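Side-chain contacts in afamin (Homo sapiens, PDB 6FAK), which carries hydrophobic molecules in body fluids, binding vitamin E and keeping lipidated Wnt proteins soluble and active: residues L456-L461 / C488-K493; Q393-F398 / A448-L453; I22-I27 / N133-L138; N139-E144 / L158-H163; Q320-D325 / L359-C364. All coordinates share one frame; numbering follows the deposited sequence. Where two conformers were deposited one is given.

Contact 1: residues L456-L461 / C488-K493; sequences LVFGEL and CFESLK
The rings of Phe458 and Phe489 lie face on face in an offset stack, their centroids 4.4 Å apart and their planes tilted by only 13°. CD1 of Phe458 sits over the middle of the Phe489 ring, whereas CG of Phe489 lies toward the rim of the Phe458 face, 3.6 Å from that same CD1. The slide also brings CB of Phe489 over the Phe458 face as a CH-pi donor, 4.1 Å from the ring centroid. At the edge of the Phe458 ring, in its plane, lies CD2 of Leu461, which reaches Phe489 CE1 obliquely at 3.7 Å. With CG anti to the backbone N (chi1 -177°), Leu461 brings this methyl to the border of the stack, beside the Phe458 edge and against CE1 and CZ of Phe489. In the all-helical third albumin domain the stack joins helix 446-462 to helix 485-490, whose Cys488 is tied by a disulfide to Cys477. Met433 of helix 423-440 packs on Phe458, and Val474, Cys477 and Cys478 of helix 472-479 pack on Phe489.

Contact 2: residues Q393-F398 / A448-L453; sequences QECKHF and ACVDNL
Val450, Cys395 and Glu394 make up this small contact inside the third albumin domain, where the long helix 376-417 passes helix 446-462 in the disulfide-braced helical fold of the serum albumin family. Val450 has the largest share of the buried surface and divides it between its two methyls. CG2, anti to the carbonyl carbon, faces the sulfur of Cys395, with 4.0 Å between Cys395 SG and Val450 CG2. That sulfur is half of the disulfide to Cys441, so the valine packs against a covalent crosslink instead of a thiol. The other methyl, anti to the backbone N (chi1 170°), is nearest to one carboxylate oxygen of Glu394, at a looser 4.4 Å from Glu394 OE1 to Val450 CG1. Phe437 of helix 423-440 touches both Glu394 and Val450, and Val391 adds to the apolar surround of the valine. The charge of Glu394 is answered by Arg486 rather than by any group of 448-453. Arg486 also pairs with Asp451, and its two salt bridges probably offset the like charges of these acids, whose nearest oxygens, Glu394 OE1 and Asp451 OD1, stand 6.8 Å apart.

Contact 3: residues I22-I27 / N133-L138; sequences IEYITI and NRESLL
Helices 22-27 and 134-138 run nearly parallel, with their axes 11.7 Å apart and inclined by 23°, a spacing bridged by long side chains, Tyr24 of the first facing Leu138 of the second. Both belong to the all-helical first albumin domain, and the contact lies at its surface. CG of Tyr24 stands anti to the carbonyl carbon (chi1 -54°), and the ring extends across the gap to meet Leu138 at about a right angle. One methyl of the leucine does the touching: CD2 comes obliquely to the ring, 3.2 Å from Tyr24 CE1, an unusually short distance whose exact value is doubtful. Farther out, OH of Tyr24 rests 3.7 Å from CG of Glu135. Leu158 of helix 154-171 also packs on the tyrosine. A serine in place of Tyr24 would probably open a gap between the helices and leave the CD2 methyl of Leu138 without its aromatic neighbour. Beside the ring, the extended Glu23 crosses Glu135 almost perpendicularly. Their like charges come close, which is likely to be unfavourable, but Glu23 OE1 is also hydrogen-bonded to Asn139 ND2. The carboxylate planes stand 78° apart, with 3.8 Å between Glu23 OE1 and Glu135 OE1.

Contact 4: residues N139-E144 / L158-H163; sequences NHFLYE and LTVAVH
Phe141 and Leu142, neighbours on one helix, converge on Ala161 of the other. Phe141 has CG anti to its backbone nitrogen (chi1 169°), which carries the ring across to the second helix. There CE2 approaches the backbone as well as the methyl of the alanine, lying 3.7 Å from Ala161 CA and 4.0 Å from Ala161 CB. The same ring presents its edge to Val160, whose CG1 lies near the ring plane, 4.4 Å from Phe141 CZ. Leu142 starts off to one side, but its CD1 turns in to meet Ala161 CB at 3.9 Å. The short segments, from helices 134-148 and 154-171 of the first albumin domain, cross at 135°; the nearest CA pair is Leu142 and Ala161. Beyond them, Val188, Tyr191 and Leu192 of helix 177-209 pack on Val160, while the ring of Phe164 meets that of Phe141. Only carbon atoms touch here, and no hydrogen bond spans the two segments, so the crossing depends on shape and exclusion of water, with the small alanine admitting both larger side chains.

Contact 5: residues Q320-D325 / L359-C364; sequences QERDAD and LLRNCC
Arg322 reaches from helix 318-324 toward Leu360 and Cys364 near the end of helix 346-363. From CB the chain leaves with CG anti to the backbone N (chi1 -177°), and CD passes the CD1 methyl of Leu360 at 4.2 Å. A bend at chi3 (66°) then turns the guanidinium toward Asp323. Its NE and NH2 both bind Asp323 OD1, at 3.0 and 2.8 Å, in a side-on grip lying close to the guanidinium plane, which should fix the rotation of the guanidinium. CZ lies beneath the sulfur of Cys364, which sits over the centre of one face. That sulfur belongs to the disulfide with Cys319, next to the Cys363–Cys372 bridge; such adjacent cysteines in paired disulfides are a hallmark of albumin domains, here the second. A methionine in place of Arg322 would probably leave the Asp323 carboxylate without its charged partner and free to turn. At the tip, NH2 lies 3.7 Å from Cys364 CB, and NH1 comes within 3.3 Å of Leu360 O. Phe329 and Phe330 of helix 326-339 also touch Arg322.

How the contacts relate
Contacts 3 and 4 are the closest pair, their centres about 8 Å apart on the shared helix 134-148. They touch directly: Tyr24 CB packs on Leu142 CD2 at 3.7 Å, and Ile27 also reaches Tyr143. Contacts 1 and 2 lie in series along helix 446-462 of the third domain, with centres about 15 Å apart. The 448-453 segment of contact 2 also lines the polyether site, where Asn452 hydrogen-bonds the ligand, a probable crystallisation component. Contact 5 stands apart in the second domain, the one holding the deep lipid pocket, about 31 Å from contact 1 and 55 Å from contact 3 between centres.

Contact 1: residues L456-L461 / C488-K493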
# COMPACT_ATOMS: atom_id res chain seq x y z
N LEU A 456 -6.79 2.71 -0.92
CA LEU A 456 -5.59 2.18 -0.31
C LEU A 456 -5.42 2.50 1.16
O LEU A 456 -4.72 1.80 1.85
CB LEU A 456 -4.34 2.68 -1.03
CG LEU A 456 -4.25 2.43 -2.55
CD1 LEU A 456 -2.94 3.03 -3.08
CD2 LEU A 456 -4.47 0.98 -2.90
N VAL A 457 -5.97 3.58 1.61
CA VAL A 457 -5.88 3.92 3.04
C VAL A 457 -6.51 2.79 3.88
O VAL A 457 -5.88 2.29 4.82
CB VAL A 457 -6.61 5.25 3.33
CG1 VAL A 457 -6.60 5.58 4.82
CG2 VAL A 457 -5.91 6.37 2.56
N PHE A 458 -7.73 2.37 3.53
CA PHE A 458 -8.45 1.38 4.36
C PHE A 458 -7.82 0.01 4.21
O PHE A 458 -7.89 -0.82 5.14
CB PHE A 458 -9.99 1.49 4.17
CG PHE A 458 -10.49 2.89 4.46
CD1 PHE A 458 -10.45 3.39 5.79
CD2 PHE A 458 -10.85 3.76 3.44
CE1 PHE A 458 -10.84 4.71 6.09
CE2 PHE A 458 -11.24 5.07 3.73
CZ PHE A 458 -11.24 5.55 5.04
N GLY A 459 -7.08 -0.19 3.13
CA GLY A 459 -6.20 -1.36 3.03
C GLY A 459 -5.06 -1.41 4.02
O GLY A 459 -4.75 -2.47 4.55
N GLU A 460 -4.45 -0.26 4.27
CA GLU A 460 -3.43 -0.10 5.32
C GLU A 460 -4.02 -0.35 6.72
O GLU A 460 -3.44 -1.04 7.56
CB GLU A 460 -2.89 1.32 5.28
CG GLU A 460 -1.47 1.46 5.77
CD GLU A 460 -0.43 1.44 4.66
OE1 GLU A 460 -0.76 1.72 3.48
OE2 GLU A 460 0.72 1.16 5.00
N LEU A 461 -5.18 0.25 6.96
CA LEU A 461 -5.90 0.15 8.21
C LEU A 461 -6.32 -1.27 8.60
O LEU A 461 -6.25 -1.66 9.74
CB LEU A 461 -7.19 1.00 8.11
CG LEU A 461 -8.14 1.16 9.30
CD1 LEU A 461 -7.38 1.59 10.51
CD2 LEU A 461 -9.16 2.24 8.98
N CYS A 488 -18.60 1.95 3.42
CA CYS A 488 -18.84 1.46 4.77
C CYS A 488 -18.17 2.37 5.85
O CYS A 488 -18.84 2.81 6.80
CB CYS A 488 -18.34 0.03 4.94
SG CYS A 488 -18.81 -0.71 6.49
N PHE A 489 -16.87 2.60 5.68
CA PHE A 489 -16.11 3.52 6.52
C PHE A 489 -16.72 4.93 6.62
O PHE A 489 -16.79 5.49 7.72
CB PHE A 489 -14.65 3.59 6.09
CG PHE A 489 -13.83 2.54 6.74
CD1 PHE A 489 -13.48 2.68 8.09
CD2 PHE A 489 -13.47 1.39 6.08
CE1 PHE A 489 -12.76 1.68 8.74
CE2 PHE A 489 -12.72 0.37 6.73
CZ PHE A 489 -12.36 0.53 8.06
N GLU A 490 -17.20 5.45 5.48
CA GLU A 490 -17.89 6.75 5.41
C GLU A 490 -19.18 6.80 6.19
O GLU A 490 -19.60 7.87 6.55
CB GLU A 490 -18.21 7.17 3.94
CG GLU A 490 -17.04 7.28 2.95
CD GLU A 490 -15.89 8.13 3.41
OE1 GLU A 490 -16.13 9.21 3.99
OE2 GLU A 490 -14.73 7.74 3.15
N SER A 491 -19.82 5.67 6.44
CA SER A 491 -21.02 5.62 7.20
C SER A 491 -20.84 5.54 8.74
O SER A 491 -21.83 5.62 9.44
CB SER A 491 -21.87 4.43 6.74
OG SER A 491 -21.42 3.19 7.31
N LEU A 492 -19.62 5.35 9.23
CA LEU A 492 -19.38 5.08 10.65
C LEU A 492 -19.56 6.33 11.49
O LEU A 492 -19.23 7.40 11.08
CB LEU A 492 -17.97 4.52 10.88
CG LEU A 492 -17.67 3.16 10.26
CD1 LEU A 492 -16.31 2.63 10.69
CD2 LEU A 492 -18.76 2.13 10.57
N LYS A 493 -20.02 6.14 12.72
CA LYS A 493 -20.13 7.20 13.69
C LYS A 493 -19.01 7.00 14.71
O LYS A 493 -18.37 5.97 14.71
CB LYS A 493 -21.51 7.11 14.33
CG LYS A 493 -22.62 7.39 13.31
CD LYS A 493 -23.98 6.99 13.86
CE LYS A 493 -25.13 7.54 13.02
NZ LYS A 493 -26.40 7.60 13.79

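Contact 2: residues Q393-F398 / A448-L453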
# COMPACT_ATOMS: atom_id res chain seq x y z
N GLN A 393 -17.44 16.52 -3.99
CA GLN A 393 -17.56 17.25 -2.72
C GLN A 393 -16.21 17.31 -1.97
O GLN A 393 -15.78 18.38 -1.53
CB GLN A 393 -18.68 16.64 -1.85
CG GLN A 393 -20.06 16.89 -2.45
CD GLN A 393 -21.22 16.44 -1.58
OE1 GLN A 393 -21.13 15.45 -0.84
NE2 GLN A 393 -22.33 17.18 -1.66
N GLU A 394 -15.53 16.16 -1.87
CA GLU A 394 -14.23 16.09 -1.21
C GLU A 394 -13.22 16.99 -1.93
O GLU A 394 -12.49 17.73 -1.26
CB GLU A 394 -13.72 14.65 -1.09
CG GLU A 394 -14.56 13.69 -0.25
CD GLU A 394 -14.34 12.19 -0.54
OE1 GLU A 394 -13.98 11.82 -1.69
OE2 GLU A 394 -14.53 11.34 0.37
N CYS A 395 -13.20 16.98 -3.28
CA CYS A 395 -12.27 17.83 -4.06
C CYS A 395 -12.56 19.34 -3.90
O CYS A 395 -11.62 20.16 -3.91
CB CYS A 395 -12.18 17.44 -5.56
SG CYS A 395 -11.13 15.97 -5.84
N LYS A 396 -13.84 19.70 -3.76
CA LYS A 396 -14.19 21.10 -3.54
C LYS A 396 -13.68 21.56 -2.15
O LYS A 396 -13.10 22.64 -2.03
CB LYS A 396 -15.72 21.29 -3.65
CG LYS A 396 -16.20 22.74 -3.63
CD LYS A 396 -15.39 23.64 -4.57
CE LYS A 396 -16.13 24.93 -4.92
NZ LYS A 396 -16.61 25.71 -3.74
N HIS A 397 -13.91 20.71 -1.15
CA HIS A 397 -13.40 20.93 0.20
C HIS A 397 -11.88 21.10 0.20
O HIS A 397 -11.38 21.99 0.86
CB HIS A 397 -13.83 19.81 1.17
CG HIS A 397 -15.28 19.86 1.56
ND1 HIS A 397 -15.91 21.04 1.90
CD2 HIS A 397 -16.22 18.90 1.66
CE1 HIS A 397 -17.17 20.80 2.19
NE2 HIS A 397 -17.39 19.50 2.04
N PHE A 398 -11.17 20.25 -0.54
CA PHE A 398 -9.73 20.45 -0.79
C PHE A 398 -9.37 21.80 -1.44
O PHE A 398 -8.41 22.49 -0.96
CB PHE A 398 -9.18 19.32 -1.64
CG PHE A 398 -7.75 19.52 -2.07
CD1 PHE A 398 -6.72 19.36 -1.16
CD2 PHE A 398 -7.42 19.78 -3.39
CE1 PHE A 398 -5.39 19.51 -1.55
CE2 PHE A 398 -6.10 19.93 -3.79
CZ PHE A 398 -5.08 19.81 -2.86
N ALA A 448 -11.33 8.54 -11.00
CA ALA A 448 -10.60 7.28 -10.91
C ALA A 448 -9.37 7.40 -9.97
O ALA A 448 -9.14 6.54 -9.08
CB ALA A 448 -10.16 6.79 -12.29
N CYS A 449 -8.63 8.47 -10.14
CA CYS A 449 -7.42 8.70 -9.35
C CYS A 449 -7.71 8.78 -7.84
O CYS A 449 -7.10 8.06 -7.04
CB CYS A 449 -6.71 9.96 -9.88
SG CYS A 449 -5.14 10.36 -9.08
N VAL A 450 -8.66 9.64 -7.46
CA VAL A 450 -9.02 9.84 -6.07
C VAL A 450 -9.56 8.53 -5.44
O VAL A 450 -9.16 8.15 -4.33
CB VAL A 450 -10.08 10.94 -5.92
CG1 VAL A 450 -10.64 11.00 -4.50
CG2 VAL A 450 -9.50 12.30 -6.31
N ASP A 451 -10.47 7.86 -6.12
CA ASP A 451 -11.11 6.70 -5.49
C ASP A 451 -10.09 5.56 -5.38
O ASP A 451 -10.09 4.86 -4.38
CB ASP A 451 -12.39 6.33 -6.23
CG ASP A 451 -13.29 5.36 -5.46
OD1 ASP A 451 -13.55 5.52 -4.25
OD2 ASP A 451 -13.77 4.37 -6.05
N ASN A 452 -9.21 5.41 -6.37
CA ASN A 452 -8.14 4.42 -6.34
C ASN A 452 -7.19 4.66 -5.14
O ASN A 452 -6.85 3.72 -4.40
CB ASN A 452 -7.33 4.43 -7.64
CG ASN A 452 -7.99 3.61 -8.78
OD1 ASN A 452 -8.82 2.74 -8.57
ND2 ASN A 452 -7.57 3.91 -10.02
N LEU A 453 -6.72 5.89 -5.00
CA LEU A 453 -5.78 6.21 -3.94
C LEU A 453 -6.41 6.25 -2.57
O LEU A 453 -5.79 5.80 -1.62
CB LEU A 453 -5.04 7.51 -4.20
CG LEU A 453 -4.02 7.50 -5.34
CD1 LEU A 453 -3.37 8.88 -5.40
CD2 LEU A 453 -2.95 6.46 -5.15

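Contact 3: residues I22-I27 / N133-L138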
# COMPACT_ATOMS: atom_id res chain seq x y z
N ILE A 22 22.12 -12.70 -5.49
CA ILE A 22 21.81 -13.58 -4.37
C ILE A 22 22.06 -12.97 -2.98
O ILE A 22 21.32 -13.27 -2.02
CB ILE A 22 22.58 -14.91 -4.52
CG1 ILE A 22 22.01 -16.01 -3.61
CG2 ILE A 22 24.07 -14.70 -4.26
CD1 ILE A 22 20.59 -16.41 -3.94
N GLU A 23 23.08 -12.13 -2.88
CA GLU A 23 23.41 -11.44 -1.65
C GLU A 23 22.28 -10.46 -1.29
O GLU A 23 21.72 -10.52 -0.20
CB GLU A 23 24.78 -10.74 -1.77
CG GLU A 23 25.13 -9.81 -0.60
CD GLU A 23 26.59 -9.32 -0.60
OE1 GLU A 23 26.93 -8.39 -1.38
OE2 GLU A 23 27.39 -9.85 0.19
N TYR A 24 21.90 -9.62 -2.25
CA TYR A 24 20.84 -8.64 -2.07
C TYR A 24 19.46 -9.27 -1.76
O TYR A 24 18.72 -8.81 -0.89
CB TYR A 24 20.74 -7.73 -3.30
CG TYR A 24 22.06 -7.06 -3.67
CD1 TYR A 24 22.67 -6.15 -2.80
CD2 TYR A 24 22.71 -7.37 -4.87
CE1 TYR A 24 23.89 -5.56 -3.13
CE2 TYR A 24 23.92 -6.77 -5.22
CZ TYR A 24 24.50 -5.85 -4.35
OH TYR A 24 25.70 -5.26 -4.68
N ILE A 25 19.14 -10.30 -2.52
CA ILE A 25 17.93 -11.10 -2.37
C ILE A 25 17.82 -11.72 -0.98
O ILE A 25 16.74 -11.71 -0.36
CB ILE A 25 17.91 -12.19 -3.47
CG1 ILE A 25 17.64 -11.54 -4.84
CG2 ILE A 25 16.92 -13.29 -3.20
CD1 ILE A 25 17.86 -12.51 -5.98
N THR A 26 18.92 -12.29 -0.50
CA THR A 26 18.93 -12.94 0.79
C THR A 26 18.68 -11.95 1.96
O THR A 26 17.96 -12.26 2.92
CB THR A 26 20.27 -13.69 1.00
OG1 THR A 26 20.40 -14.71 -0.00
CG2 THR A 26 20.29 -14.38 2.34
N ILE A 27 19.33 -10.80 1.88
CA ILE A 27 19.18 -9.70 2.85
C ILE A 27 17.73 -9.26 2.90
O ILE A 27 17.15 -9.14 3.99
CB ILE A 27 20.12 -8.53 2.50
CG1 ILE A 27 21.54 -8.93 2.86
CG2 ILE A 27 19.74 -7.26 3.26
CD1 ILE A 27 22.60 -7.93 2.38
N ASN A 133 33.63 1.57 -0.27
CA ASN A 133 32.94 0.25 -0.15
C ASN A 133 31.45 0.33 -0.55
O ASN A 133 30.56 0.50 0.30
CB ASN A 133 33.14 -0.38 1.25
CG ASN A 133 32.91 0.60 2.40
OD1 ASN A 133 33.32 1.76 2.35
ND2 ASN A 133 32.28 0.11 3.47
N ARG A 134 31.20 0.19 -1.85
CA ARG A 134 29.88 0.35 -2.43
C ARG A 134 28.92 -0.82 -2.14
O ARG A 134 27.71 -0.62 -2.01
CB ARG A 134 30.02 0.52 -3.94
CG ARG A 134 28.74 0.80 -4.72
CD ARG A 134 28.92 0.63 -6.23
NE ARG A 134 27.71 0.11 -6.87
CZ ARG A 134 27.43 -1.18 -7.14
NH1 ARG A 134 28.32 -2.14 -6.87
NH2 ARG A 134 26.27 -1.49 -7.71
N GLU A 135 29.47 -2.04 -2.10
CA GLU A 135 28.71 -3.25 -1.84
C GLU A 135 28.22 -3.18 -0.38
O GLU A 135 27.04 -3.42 -0.11
CB GLU A 135 29.57 -4.50 -2.08
CG GLU A 135 28.94 -5.57 -2.97
CD GLU A 135 29.90 -6.74 -3.25
OE1 GLU A 135 30.46 -7.29 -2.28
OE2 GLU A 135 30.09 -7.12 -4.44
N SER A 136 29.11 -2.82 0.54
CA SER A 136 28.71 -2.63 1.94
C SER A 136 27.61 -1.59 2.17
O SER A 136 26.76 -1.78 3.04
CB SER A 136 29.89 -2.27 2.81
OG SER A 136 29.49 -2.23 4.18
N LEU A 137 27.65 -0.49 1.41
CA LEU A 137 26.69 0.60 1.59
C LEU A 137 25.33 0.17 1.11
O LEU A 137 24.35 0.41 1.78
CB LEU A 137 27.12 1.84 0.82
CG LEU A 137 26.24 3.08 1.07
CD1 LEU A 137 26.75 3.85 2.27
CD2 LEU A 137 26.17 3.97 -0.17
N LEU A 138 25.28 -0.41 -0.07
CA LEU A 138 24.04 -0.87 -0.63
C LEU A 138 23.47 -2.04 0.20
O LEU A 138 22.26 -2.12 0.37
CB LEU A 138 24.21 -1.26 -2.10
CG LEU A 138 22.96 -1.25 -3.00
CD1 LEU A 138 23.17 -0.42 -4.26
CD2 LEU A 138 22.49 -2.65 -3.37

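Contact 4: residues N139-E144 / L158-H163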
# COMPACT_ATOMS: atom_id res chain seq x y z
N ASN A 139 24.33 -2.94 0.68
CA ASN A 139 23.90 -4.03 1.56
C ASN A 139 23.22 -3.49 2.81
O ASN A 139 22.13 -3.94 3.14
CB ASN A 139 25.03 -4.96 1.96
CG ASN A 139 25.42 -5.95 0.86
OD1 ASN A 139 24.70 -6.13 -0.12
ND2 ASN A 139 26.57 -6.60 1.03
N HIS A 140 23.83 -2.52 3.48
CA HIS A 140 23.26 -1.94 4.71
C HIS A 140 21.98 -1.13 4.42
O HIS A 140 20.99 -1.23 5.17
CB HIS A 140 24.30 -1.11 5.48
CG HIS A 140 23.88 -0.77 6.88
ND1 HIS A 140 24.35 -1.43 7.99
CD2 HIS A 140 23.02 0.17 7.34
CE1 HIS A 140 23.79 -0.93 9.07
NE2 HIS A 140 22.98 0.05 8.71
N PHE A 141 21.98 -0.35 3.34
CA PHE A 141 20.74 0.36 2.88
C PHE A 141 19.52 -0.58 2.69
O PHE A 141 18.44 -0.32 3.21
CB PHE A 141 21.02 1.07 1.54
CG PHE A 141 19.77 1.59 0.85
CD1 PHE A 141 19.22 2.82 1.21
CD2 PHE A 141 19.16 0.85 -0.15
CE1 PHE A 141 18.08 3.29 0.60
CE2 PHE A 141 18.02 1.32 -0.77
CZ PHE A 141 17.49 2.53 -0.38
N LEU A 142 19.75 -1.66 1.95
CA LEU A 142 18.77 -2.63 1.64
C LEU A 142 18.25 -3.38 2.89
O LEU A 142 17.05 -3.58 3.03
CB LEU A 142 19.34 -3.61 0.63
CG LEU A 142 18.51 -4.27 -0.44
CD1 LEU A 142 17.45 -3.35 -1.02
CD2 LEU A 142 19.45 -4.77 -1.56
N TYR A 143 19.16 -3.79 3.78
CA TYR A 143 18.80 -4.24 5.12
C TYR A 143 17.86 -3.27 5.84
O TYR A 143 16.83 -3.69 6.39
CB TYR A 143 20.07 -4.47 5.94
CG TYR A 143 19.94 -4.61 7.41
CD1 TYR A 143 19.43 -5.77 7.97
CD2 TYR A 143 20.39 -3.61 8.28
CE1 TYR A 143 19.32 -5.93 9.35
CE2 TYR A 143 20.31 -3.76 9.66
CZ TYR A 143 19.79 -4.93 10.19
OH TYR A 143 19.72 -5.09 11.53
N GLU A 144 18.24 -1.99 5.89
CA GLU A 144 17.52 -1.02 6.70
C GLU A 144 16.16 -0.72 6.09
O GLU A 144 15.14 -0.61 6.83
CB GLU A 144 18.35 0.26 6.93
CG GLU A 144 19.67 0.10 7.73
CD GLU A 144 19.53 -0.28 9.21
OE1 GLU A 144 18.40 -0.42 9.71
OE2 GLU A 144 20.60 -0.45 9.88
N LEU A 158 14.44 -3.77 -5.02
CA LEU A 158 15.66 -3.74 -5.87
C LEU A 158 15.69 -2.51 -6.83
O LEU A 158 16.73 -1.90 -7.04
CB LEU A 158 15.80 -5.02 -6.68
CG LEU A 158 16.07 -6.30 -5.91
CD1 LEU A 158 15.84 -7.50 -6.82
CD2 LEU A 158 17.46 -6.35 -5.33
N THR A 159 14.56 -2.16 -7.41
CA THR A 159 14.45 -0.95 -8.18
C THR A 159 14.70 0.30 -7.33
O THR A 159 15.40 1.27 -7.77
CB THR A 159 13.06 -0.86 -8.86
OG1 THR A 159 12.94 -1.95 -9.78
CG2 THR A 159 12.89 0.46 -9.62
N VAL A 160 14.12 0.31 -6.14
CA VAL A 160 14.35 1.39 -5.20
C VAL A 160 15.86 1.50 -4.87
O VAL A 160 16.39 2.59 -4.89
CB VAL A 160 13.39 1.26 -3.96
CG1 VAL A 160 13.81 2.14 -2.80
CG2 VAL A 160 11.99 1.64 -4.39
N ALA A 161 16.55 0.38 -4.62
CA ALA A 161 17.99 0.40 -4.31
C ALA A 161 18.79 0.95 -5.46
O ALA A 161 19.71 1.75 -5.23
CB ALA A 161 18.51 -1.00 -3.96
N VAL A 162 18.41 0.57 -6.68
CA VAL A 162 19.07 1.08 -7.90
C VAL A 162 18.94 2.62 -8.01
O VAL A 162 19.93 3.31 -8.24
CB VAL A 162 18.52 0.40 -9.19
CG1 VAL A 162 18.92 1.15 -10.44
CG2 VAL A 162 19.04 -1.03 -9.27
N HIS A 163 17.73 3.13 -7.86
CA HIS A 163 17.49 4.56 -7.91
C HIS A 163 18.16 5.32 -6.77
O HIS A 163 18.71 6.42 -6.99
CB HIS A 163 16.02 4.83 -8.05
CG HIS A 163 15.55 4.53 -9.43
ND1 HIS A 163 15.28 5.53 -10.34
CD2 HIS A 163 15.47 3.37 -10.11
CE1 HIS A 163 14.95 4.98 -11.50
NE2 HIS A 163 15.06 3.67 -11.39

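Contact 5: residues Q320-D325 / L359-C364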
# COMPACT_ATOMS: atom_id res chain seq x y z
N GLN A 320 -28.85 -17.82 -19.00
CA GLN A 320 -28.26 -19.11 -19.44
C GLN A 320 -26.74 -19.06 -19.41
O GLN A 320 -26.14 -20.01 -18.96
CB GLN A 320 -28.68 -19.53 -20.86
CG GLN A 320 -30.17 -19.56 -21.04
CD GLN A 320 -30.71 -18.29 -21.66
OE1 GLN A 320 -30.76 -17.23 -21.01
NE2 GLN A 320 -31.17 -18.39 -22.91
N GLU A 321 -26.15 -17.98 -19.92
CA GLU A 321 -24.69 -17.85 -19.92
C GLU A 321 -24.16 -17.78 -18.50
O GLU A 321 -23.18 -18.46 -18.12
CB GLU A 321 -24.26 -16.67 -20.77
CG GLU A 321 -24.35 -16.97 -22.27
CD GLU A 321 -24.13 -15.72 -23.14
OE1 GLU A 321 -24.00 -14.61 -22.57
OE2 GLU A 321 -24.09 -15.84 -24.40
N ARG A 322 -24.85 -17.03 -17.67
CA ARG A 322 -24.46 -16.96 -16.25
C ARG A 322 -24.52 -18.36 -15.63
O ARG A 322 -23.58 -18.80 -14.94
CB ARG A 322 -25.37 -16.02 -15.48
CG ARG A 322 -24.92 -15.90 -14.05
CD ARG A 322 -25.99 -15.49 -13.13
NE ARG A 322 -27.04 -16.48 -13.01
CZ ARG A 322 -28.05 -16.34 -12.16
NH1 ARG A 322 -28.12 -15.27 -11.39
NH2 ARG A 322 -29.01 -17.25 -12.12
N ASP A 323 -25.61 -19.06 -15.85
CA ASP A 323 -25.80 -20.36 -15.15
C ASP A 323 -24.77 -21.43 -15.63
O ASP A 323 -24.36 -22.23 -14.84
CB ASP A 323 -27.23 -20.91 -15.34
CG ASP A 323 -28.27 -20.18 -14.51
OD1 ASP A 323 -27.92 -19.30 -13.69
OD2 ASP A 323 -29.49 -20.46 -14.74
N ALA A 324 -24.37 -21.41 -16.89
CA ALA A 324 -23.43 -22.38 -17.45
C ALA A 324 -22.07 -22.28 -16.79
O ALA A 324 -21.37 -23.26 -16.67
CB ALA A 324 -23.27 -22.13 -18.94
N ASP A 325 -21.69 -21.07 -16.39
CA ASP A 325 -20.35 -20.82 -15.80
C ASP A 325 -20.31 -19.43 -15.17
O ASP A 325 -19.82 -18.48 -15.79
CB ASP A 325 -19.21 -20.99 -16.83
CG ASP A 325 -17.80 -21.04 -16.13
OD1 ASP A 325 -17.72 -20.64 -14.94
OD2 ASP A 325 -16.77 -21.38 -16.82
N LEU A 359 -28.21 -8.08 -9.11
CA LEU A 359 -29.32 -7.83 -10.03
C LEU A 359 -29.81 -9.14 -10.70
O LEU A 359 -31.04 -9.41 -10.78
CB LEU A 359 -28.87 -6.85 -11.14
CG LEU A 359 -29.85 -6.74 -12.33
CD1 LEU A 359 -30.90 -5.72 -11.93
CD2 LEU A 359 -29.15 -6.33 -13.59
N LEU A 360 -28.86 -9.89 -11.24
CA LEU A 360 -29.17 -11.16 -11.91
C LEU A 360 -29.72 -12.22 -10.96
O LEU A 360 -30.54 -13.06 -11.41
CB LEU A 360 -27.99 -11.70 -12.70
CG LEU A 360 -27.48 -10.83 -13.88
CD1 LEU A 360 -26.42 -11.59 -14.61
CD2 LEU A 360 -28.61 -10.41 -14.83
N ARG A 361 -29.32 -12.20 -9.69
CA ARG A 361 -29.93 -13.13 -8.73
C ARG A 361 -31.41 -12.93 -8.60
O ARG A 361 -32.17 -13.90 -8.52
CB ARG A 361 -29.29 -13.04 -7.35
CG ARG A 361 -28.11 -13.97 -7.23
CD ARG A 361 -28.01 -14.58 -5.86
NE ARG A 361 -27.95 -13.56 -4.83
CZ ARG A 361 -27.73 -13.82 -3.53
NH1 ARG A 361 -27.54 -15.08 -3.12
NH2 ARG A 361 -27.70 -12.80 -2.66
N ASN A 362 -31.82 -11.67 -8.56
CA ASN A 362 -33.23 -11.35 -8.56
C ASN A 362 -33.90 -11.62 -9.92
O ASN A 362 -34.83 -12.43 -9.99
CB ASN A 362 -33.44 -9.91 -8.07
CG ASN A 362 -34.89 -9.49 -8.14
OD1 ASN A 362 -35.35 -9.02 -9.18
ND2 ASN A 362 -35.62 -9.67 -7.04
N CYS A 363 -33.42 -10.96 -10.96
CA CYS A 363 -34.03 -11.01 -12.31
C CYS A 363 -34.19 -12.38 -12.92
O CYS A 363 -35.25 -12.64 -13.51
CB CYS A 363 -33.24 -10.13 -13.32
SG CYS A 363 -33.30 -8.34 -12.99
N CYS A 364 -33.19 -13.25 -12.74
CA CYS A 364 -33.19 -14.59 -13.36
C CYS A 364 -34.22 -15.52 -12.66
O CYS A 364 -34.54 -16.59 -13.19
CB CYS A 364 -31.81 -15.20 -13.40
SG CYS A 364 -30.64 -14.35 -14.58